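Local coordinates for protein Asp/Glu-specific dipeptidyl-peptidase (Flavobacterium psychrophilum, PDB 5JXF) that removes dipeptides from the N-terminus of oligopeptides as a serine protease strictly specific for aspartate or glutamate at the P1 position, at residues 703-706 with 707-710. Numbering follows the deposited sequence.
Sequences MRYV and LFIV
Y705 and I709, one helical turn apart, illustrate how i to i+4 spacing brings an aliphatic chain onto an aromatic ring. CG1 of I709 forms a CH-pi contact over one face of the Y705 ring, 4.0 Å from its centroid and offset toward the rim, while CD1 of I709 reaches out to the phenol, 3.8 Å from OH of Y705. With CG of Y705 anti to the backbone N (chi1 -170°), the ring swings toward the following turn. At i+3, CE1 of Y705 also touches CD2 of F708 at 4.2 Å, the two rings meeting at a slant. Replacing the tyrosine by alanine removes the ring, which would probably leave a gap beside I709 and F708.

Backbone hydrogen bonds hold the turn that brings these residues together: the amides of L707, F708, I709 and V710 donate to the carbonyls of M703, R704, Y705 and V706, a regular alpha-helical pattern. The first, from N of L707 to O of M703, is 2.9 Å long and nearly straight at 173°. Helix 703-713 directly follows strand 698-702 of the eight-stranded antiparallel sheet, consistent with the chymotrypsin-like double-barrel catalytic domain of S46 peptidases, and L629 of helix 627-635 touches both Y705 and F708.

Looser aliphatic pairs repeat the spacing, CE of M703 lying 4.3 Å from CD2 of L707 and CG1 of V706 equally far from CG2 of V710. The R704 guanidinium makes salt bridges with D702 and E643.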
loop_
_atom_site.group_PDB
_atom_site.type_symbol
_atom_site.label_atom_id
_atom_site.label_comp_id
_atom_site.label_asym_id
_atom_site.label_seq_id
_atom_site.Cartn_x
_atom_site.Cartn_y
_atom_site.Cartn_z
ATOM N N MET A 703 5.639 -10.509 23.111
ATOM C CA MET A 703 6.249 -10.199 24.419
ATOM C C MET A 703 7.787 -10.269 24.331
ATOM O O MET A 703 8.499 -9.560 25.054
ATOM C CB MET A 703 5.713 -11.128 25.530
ATOM C CG MET A 703 4.360 -10.610 26.208
ATOM S SD MET A 703 4.444 -8.894 26.641
ATOM C CE MET A 703 5.725 -8.996 27.887
ATOM N N ARG A 704 8.310 -11.090 23.426
ATOM C CA ARG A 704 9.754 -11.069 23.171
ATOM C C ARG A 704 10.276 -9.679 22.764
ATOM O O ARG A 704 11.343 -9.269 23.203
ATOM C CB ARG A 704 10.129 -12.100 22.104
ATOM C CG ARG A 704 10.008 -13.531 22.613
ATOM C CD ARG A 704 10.190 -14.530 21.492
ATOM N NE ARG A 704 9.090 -14.453 20.539
ATOM C CZ ARG A 704 8.960 -15.246 19.477
ATOM N NH1 ARG A 704 9.868 -16.187 19.242
ATOM N NH2 ARG A 704 7.917 -15.102 18.654
ATOM N N TYR A 705 9.522 -8.945 21.956
ATOM C CA TYR A 705 9.907 -7.576 21.574
ATOM C C TYR A 705 9.771 -6.588 22.733
ATOM O O TYR A 705 10.613 -5.698 22.898
ATOM C CB TYR A 705 9.066 -7.099 20.387
ATOM C CG TYR A 705 9.559 -5.796 19.782
ATOM C CD1 TYR A 705 10.885 -5.653 19.388
ATOM C CD2 TYR A 705 8.700 -4.735 19.575
ATOM C CE1 TYR A 705 11.345 -4.479 18.838
ATOM C CE2 TYR A 705 9.145 -3.558 19.020
ATOM C CZ TYR A 705 10.468 -3.441 18.652
ATOM O OH TYR A 705 10.905 -2.266 18.120
ATOM N N VAL A 706 8.696 -6.731 23.521
ATOM C CA VAL A 706 8.548 -5.909 24.719
ATOM C C VAL A 706 9.771 -6.043 25.622
ATOM O O VAL A 706 10.411 -5.049 25.986
ATOM C CB VAL A 706 7.285 -6.289 25.514
ATOM C CG1 VAL A 706 7.216 -5.497 26.821
ATOM C CG2 VAL A 706 6.050 -6.054 24.658
ATOM N N LEU A 707 10.117 -7.278 25.960
ATOM C CA LEU A 707 11.234 -7.505 26.874
ATOM C C LEU A 707 12.563 -7.042 26.261
ATOM O O LEU A 707 13.383 -6.415 26.936
ATOM C CB LEU A 707 11.308 -8.980 27.271
ATOM C CG LEU A 707 10.088 -9.613 27.950
ATOM C CD1 LEU A 707 10.331 -11.099 28.149
ATOM C CD2 LEU A 707 9.756 -8.939 29.287
ATOM N N PHE A 708 12.758 -7.330 24.978
ATOM C CA PHE A 708 13.902 -6.795 24.234
ATOM C C PHE A 708 14.027 -5.272 24.394
ATOM O O PHE A 708 15.113 -4.748 24.629
ATOM C CB PHE A 708 13.794 -7.149 22.742
ATOM C CG PHE A 708 14.870 -6.535 21.891
ATOM C CD1 PHE A 708 16.115 -7.150 21.762
ATOM C CD2 PHE A 708 14.643 -5.353 21.211
ATOM C CE1 PHE A 708 17.113 -6.583 20.973
ATOM C CE2 PHE A 708 15.633 -4.788 20.410
ATOM C CZ PHE A 708 16.875 -5.402 20.294
ATOM N N ILE A 709 12.914 -4.562 24.274
ATOM C CA ILE A 709 12.988 -3.116 24.346
ATOM C C ILE A 709 13.298 -2.676 25.789
ATOM O O ILE A 709 14.153 -1.820 26.013
ATOM C CB ILE A 709 11.696 -2.481 23.850
ATOM C CG1 ILE A 709 11.563 -2.701 22.344
ATOM C CG2 ILE A 709 11.673 -0.995 24.170
ATOM C CD1 ILE A 709 12.553 -1.863 21.531
ATOM N N VAL A 710 12.620 -3.280 26.761
ATOM C CA VAL A 710 12.907 -3.014 28.168
ATOM C C VAL A 710 14.389 -3.258 28.489
ATOM O O VAL A 710 15.056 -2.481 29.201
ATOM C CB VAL A 710 12.035 -3.905 29.082
ATOM C CG1 VAL A 710 12.444 -3.726 30.530
ATOM C CG2 VAL A 710 10.556 -3.601 28.860
#